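Local coordinates for thioredoxin-like fold domain-containing protein (PDB 3DML) that is a periplasmic thiol-disulfide oxidoreductase of thioredoxin fold, active in chemotrophic sulfur oxidation and probably working through a CxxC pair, at residues 51-56 with 107-112; 68-73 with 79-84. All coordinates share one frame; numbering follows the deposited sequence. Where two conformers were deposited one is given.

Interaction 1: residues 51-56 with 107-112; sequences RAAPVQ and RLIGQA
Ile109 meets Ala52 and Ala53 through one methyl group, a worked example of a sparse apolar contact between a helix and a helix-to-strand turn. Dispersion is the whole of the direct contact. Ile109 sends CD1 away from helix 98-112 along an extended arm (chi2 170°), and this methyl faces the pair of alanine CB atoms, almost equidistant from them: 4.4 Å from CB of Ala53 and 4.5 Å from CB of Ala52. Both alanine CB atoms point toward the helix. Only 87 Å² is buried, and the nearest CA atoms, those of Ala53 and Ile109, stay 7.9 Å apart.

Hydrogen bonds do not cross the interface; they hold each side separately. In the helix, Gln111 N bonds to Arg107 O at 3.0 Å. On the other side, Ala53 is the first residue to leave helix 48-52, its carbonyl is taken by the hydroxyl of Tyr44, and Pro54 already shares a backbone bond with Leu22 of strand 20-26. In this part of the thioredoxin fold the direct contact, being purely apolar, has no directional bond to fix its geometry; neighbours such as Leu20, which touches Ile109, and Leu82, which touches Ala53, share in the packing.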
loop_
_atom_site.group_PDB
_atom_site.type_symbol
_atom_site.label_atom_id
_atom_site.label_comp_id
_atom_site.label_asym_id
_atom_site.label_seq_id
_atom_site.Cartn_x
_atom_site.Cartn_y
_atom_site.Cartn_z
ATOM N N ARG A 51 -7.778 4.619 8.220
ATOM C CA ARG A 51 -8.938 5.403 7.838
ATOM C C ARG A 51 -8.542 6.616 6.975
ATOM O O ARG A 51 -9.320 7.079 6.136
ATOM C CB ARG A 51 -9.711 5.801 9.098
ATOM C CG ARG A 51 -10.389 4.568 9.756
ATOM C CD ARG A 51 -10.865 4.777 11.184
ATOM N NE ARG A 51 -11.543 6.066 11.332
ATOM C CZ ARG A 51 -11.260 6.976 12.268
ATOM N NH1 ARG A 51 -10.331 6.741 13.199
ATOM N NH2 ARG A 51 -11.945 8.116 12.298
ATOM N N ALA A 52 -7.319 7.103 7.175
ATOM C CA ALA A 52 -6.786 8.210 6.394
ATOM C C ALA A 52 -6.456 7.743 4.964
ATOM O O ALA A 52 -6.580 8.510 4.019
ATOM C CB ALA A 52 -5.545 8.773 7.065
ATOM N N ALA A 53 -6.043 6.489 4.824
ATOM C CA ALA A 53 -5.640 5.940 3.529
ATOM C C ALA A 53 -6.161 4.521 3.338
ATOM O O ALA A 53 -5.413 3.562 3.483
ATOM C CB ALA A 53 -4.112 5.980 3.398
ATOM N N PRO A 54 -7.451 4.374 2.986
ATOM C CA PRO A 54 -8.038 3.048 2.825
ATOM C C PRO A 54 -7.273 2.175 1.807
ATOM O O PRO A 54 -6.874 2.668 0.735
ATOM C CB PRO A 54 -9.456 3.358 2.311
ATOM C CG PRO A 54 -9.748 4.689 2.818
ATOM C CD PRO A 54 -8.441 5.435 2.712
ATOM N N VAL A 55 -7.082 0.904 2.136
ATOM C CA VAL A 55 -6.303 -0.018 1.297
ATOM C C VAL A 55 -7.159 -0.647 0.194
ATOM O O VAL A 55 -8.357 -0.910 0.394
ATOM C CB VAL A 55 -5.564 -1.111 2.150
ATOM C CG1 VAL A 55 -6.554 -2.030 2.871
ATOM C CG2 VAL A 55 -4.602 -1.943 1.312
ATOM N N GLN A 56 -6.540 -0.827 -0.971
ATOM C CA GLN A 56 -7.150 -1.539 -2.091
ATOM C C GLN A 56 -6.080 -2.479 -2.657
ATOM O O GLN A 56 -4.956 -2.062 -2.948
ATOM C CB GLN A 56 -7.636 -0.552 -3.157
ATOM C CG GLN A 56 -8.258 0.770 -2.619
ATOM C CD GLN A 56 -9.617 0.627 -1.900
ATOM O OE1 GLN A 56 -10.381 -0.335 -2.105
ATOM N NE2 GLN A 56 -9.922 1.619 -1.054
ATOM N N ARG A 107 5.102 8.492 7.522
ATOM C CA ARG A 107 5.923 9.453 6.765
ATOM C C ARG A 107 5.288 9.782 5.418
ATOM O O ARG A 107 5.272 10.951 4.987
ATOM C CB ARG A 107 7.355 8.966 6.540
ATOM C CG ARG A 107 8.222 10.065 5.894
ATOM C CD ARG A 107 9.616 9.571 5.468
ATOM N NE ARG A 107 9.556 8.566 4.398
ATOM C CZ ARG A 107 9.645 8.827 3.092
ATOM N NH1 ARG A 107 9.805 10.074 2.655
ATOM N NH2 ARG A 107 9.571 7.827 2.215
ATOM N N LEU A 108 4.777 8.755 4.739
ATOM C CA LEU A 108 4.163 8.967 3.422
ATOM C C LEU A 108 2.893 9.809 3.526
ATOM O O LEU A 108 2.686 10.744 2.735
ATOM C CB LEU A 108 3.840 7.625 2.761
ATOM C CG LEU A 108 4.999 6.732 2.344
ATOM C CD1 LEU A 108 4.439 5.558 1.560
ATOM C CD2 LEU A 108 6.011 7.509 1.521
ATOM N N ILE A 109 2.049 9.493 4.502
ATOM C CA ILE A 109 0.829 10.268 4.698
ATOM C C ILE A 109 1.145 11.743 4.981
ATOM O O ILE A 109 0.496 12.635 4.413
ATOM C CB ILE A 109 -0.101 9.653 5.795
ATOM C CG1 ILE A 109 -0.609 8.277 5.329
ATOM C CG2 ILE A 109 -1.279 10.607 6.108
ATOM C CD1 ILE A 109 -1.314 7.465 6.389
ATOM N N GLY A 110 2.163 11.973 5.811
ATOM C CA GLY A 110 2.597 13.322 6.200
ATOM C C GLY A 110 3.088 14.106 5.008
ATOM O O GLY A 110 2.807 15.297 4.862
ATOM N N GLN A 111 3.812 13.422 4.136
ATOM C CA GLN A 111 4.379 14.040 2.962
ATOM C C GLN A 111 3.316 14.334 1.889
ATOM O O GLN A 111 3.478 15.250 1.092
ATOM C CB GLN A 111 5.564 13.188 2.508
ATOM C CG GLN A 111 5.736 12.872 1.051
ATOM C CD GLN A 111 6.514 11.574 0.876
ATOM O OE1 GLN A 111 6.472 10.942 -0.176
ATOM N NE2 GLN A 111 7.220 11.163 1.935
ATOM N N ALA A 112 2.214 13.591 1.902
ATOM C CA ALA A 112 1.094 13.861 1.001
ATOM C C ALA A 112 0.293 15.091 1.453
ATOM O O ALA A 112 -0.457 15.662 0.664
ATOM C CB ALA A 112 0.188 12.640 0.880
#

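Interaction 2: residues 68-73 with 79-84; sequences LELARP and TFVLMA
Two successive bends in the selenomethionine Met83, chi2 -67° and chi3 -68°, fold its chain so that SE and CE face the loop. Leu70 turns CG beside its backbone N; with CD1 anti to CA (chi2 -176°), the other branch, CD2, is the one that meets the strand. This methyl reaches both strand residues that point toward the loop: it lies 3.9 Å from SE of Met83, and 4.0 Å from CG1 of Val81. The side chains of Leu70 and Met83 run at about a right angle. Strand 79-84 is an inner strand of the mixed thioredoxin sheet, antiparallel to both 20-26 and 87-93, and Val81 and Met83, two positions apart, offer their side chains to one face of it. The irregular segment 68-73 covers part of that face. CE of Met83 makes van der Waals contact with the backbone, 3.8 Å from O of Glu69; its 3.9 Å approach to CG of Leu68 is less certain, because Leu68 has a second conformer. No hydrogen bond joins the two segments. The loop is tied instead to the next strand and its turn, Glu69 through backbone bonds with Asp86 and Glu88, and Ala71 N through the carboxylate of Glu88.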
loop_
_atom_site.group_PDB
_atom_site.type_symbol
_atom_site.label_atom_id
_atom_site.label_comp_id
_atom_site.label_asym_id
_atom_site.label_seq_id
_atom_site.Cartn_x
_atom_site.Cartn_y
_atom_site.Cartn_z
ATOM N N LEU A 68 -5.222 5.639 -13.097
ATOM C CA LEU A 68 -4.265 5.564 -11.992
ATOM C C LEU A 68 -2.857 5.823 -12.511
ATOM O O LEU A 68 -2.389 5.137 -13.415
ATOM C CB LEU A 68 -4.348 4.187 -11.306
ATOM C CG LEU A 68 -4.783 3.984 -9.848
ATOM C CD1 LEU A 68 -5.971 4.801 -9.409
ATOM C CD2 LEU A 68 -5.031 2.506 -9.566
ATOM N N GLU A 69 -2.180 6.823 -11.956
ATOM C CA GLU A 69 -0.855 7.202 -12.458
ATOM C C GLU A 69 0.240 6.857 -11.434
ATOM O O GLU A 69 0.323 7.491 -10.375
ATOM C CB GLU A 69 -0.803 8.703 -12.768
ATOM C CG GLU A 69 -2.022 9.228 -13.532
ATOM C CD GLU A 69 -2.003 8.812 -14.988
ATOM O OE1 GLU A 69 -0.903 8.722 -15.568
ATOM O OE2 GLU A 69 -3.090 8.581 -15.560
ATOM N N LEU A 70 1.050 5.854 -11.753
ATOM C CA LEU A 70 2.205 5.507 -10.926
ATOM C C LEU A 70 3.502 6.171 -11.389
ATOM O O LEU A 70 3.711 6.374 -12.599
ATOM C CB LEU A 70 2.432 3.993 -10.905
ATOM C CG LEU A 70 1.311 3.069 -10.412
ATOM C CD1 LEU A 70 1.781 1.628 -10.380
ATOM C CD2 LEU A 70 0.816 3.476 -9.029
ATOM N N ALA A 71 4.406 6.410 -10.434
ATOM C CA ALA A 71 5.708 7.040 -10.737
ATOM C C ALA A 71 6.655 6.070 -11.480
ATOM O O ALA A 71 7.543 6.487 -12.234
ATOM C CB ALA A 71 6.347 7.502 -9.451
ATOM N N ARG A 72 6.499 4.771 -11.218
ATOM C CA ARG A 72 7.323 3.748 -11.824
ATOM C C ARG A 72 6.578 2.427 -11.681
ATOM O O ARG A 72 5.629 2.354 -10.896
ATOM C CB ARG A 72 8.709 3.697 -11.162
ATOM C CG ARG A 72 8.701 3.575 -9.648
ATOM C CD ARG A 72 10.164 3.527 -9.157
ATOM N NE ARG A 72 10.275 3.471 -7.704
ATOM C CZ ARG A 72 10.493 2.361 -7.001
ATOM N NH1 ARG A 72 10.581 1.172 -7.601
ATOM N NH2 ARG A 72 10.595 2.440 -5.680
ATOM N N PRO A 73 6.970 1.400 -12.465
ATOM C CA PRO A 73 6.265 0.121 -12.368
ATOM C C PRO A 73 6.358 -0.514 -10.978
ATOM O O PRO A 73 7.255 -0.186 -10.188
ATOM C CB PRO A 73 6.965 -0.773 -13.394
ATOM C CG PRO A 73 8.070 0.000 -13.993
ATOM C CD PRO A 73 7.964 1.425 -13.561
ATOM N N THR A 79 4.031 -4.331 -2.433
ATOM C CA THR A 79 4.373 -2.905 -2.533
ATOM C C THR A 79 3.127 -2.132 -2.139
ATOM O O THR A 79 2.023 -2.472 -2.576
ATOM C CB THR A 79 4.797 -2.519 -3.972
ATOM O OG1 THR A 79 6.066 -3.117 -4.265
ATOM C CG2 THR A 79 4.927 -0.988 -4.138
ATOM N N PHE A 80 3.298 -1.083 -1.354
ATOM C CA PHE A 80 2.170 -0.266 -0.932
ATOM C C PHE A 80 2.347 1.114 -1.527
ATOM O O PHE A 80 3.322 1.780 -1.207
ATOM C CB PHE A 80 2.123 -0.159 0.591
ATOM C CG PHE A 80 2.073 -1.502 1.287
ATOM C CD1 PHE A 80 0.834 -2.096 1.566
ATOM C CD2 PHE A 80 3.251 -2.159 1.644
ATOM C CE1 PHE A 80 0.766 -3.333 2.214
ATOM C CE2 PHE A 80 3.212 -3.418 2.290
ATOM C CZ PHE A 80 1.955 -4.001 2.569
ATOM N N VAL A 81 1.437 1.523 -2.405
ATOM C CA VAL A 81 1.583 2.818 -3.047
ATOM C C VAL A 81 0.544 3.780 -2.478
ATOM O O VAL A 81 -0.662 3.521 -2.545
ATOM C CB VAL A 81 1.422 2.748 -4.582
ATOM C CG1 VAL A 81 1.599 4.148 -5.183
ATOM C CG2 VAL A 81 2.449 1.781 -5.189
ATOM N N LEU A 82 1.021 4.881 -1.920
ATOM C CA LEU A 82 0.107 5.903 -1.424
ATOM C C LEU A 82 -0.224 6.817 -2.584
ATOM O O LEU A 82 0.664 7.477 -3.156
ATOM C CB LEU A 82 0.719 6.687 -0.259
ATOM C CG LEU A 82 -0.249 7.695 0.374
ATOM C CD1 LEU A 82 -1.341 6.986 1.207
ATOM C CD2 LEU A 82 0.508 8.714 1.213
HETATM N N MSE A 83 -1.512 6.851 -2.911
HETATM C CA MSE A 83 -2.056 7.675 -3.987
HETATM C C MSE A 83 -2.726 8.886 -3.387
HETATM O O MSE A 83 -3.465 8.775 -2.406
HETATM C CB MSE A 83 -3.134 6.905 -4.745
HETATM C CG MSE A 83 -2.739 5.553 -5.219
HETATM SE SE MSE A 83 -1.354 5.654 -6.601
HETATM C CE MSE A 83 -2.454 6.454 -7.986
ATOM N N ALA A 84 -2.498 10.039 -3.998
ATOM C CA ALA A 84 -3.251 11.243 -3.663
ATOM C C ALA A 84 -4.094 11.513 -4.898
ATOM O O ALA A 84 -3.570 11.885 -5.953
ATOM C CB ALA A 84 -2.322 12.383 -3.398
#

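Strand 79-84 connects the two contacts, whose centres lie 12 Å apart. While Val81 and Met83 serve interaction 2, the intervening Leu82 points the other way and enters the surroundings of interaction 1: its CD1 is 3.7 Å from CB of Ala53, and its CD2 is 4.0 Å from CB of Ala112. Around residues 81-83 the strand thus has loop 68-73 on one face and the C-terminal helix on the other. Both segments of interaction 2 fall between the two segments of interaction 1 in the sequence. Neither contact includes Cys30 or Cys33, the thiols of the probable redox site, which are reduced here; each is apolar packing within the thioredoxin fold.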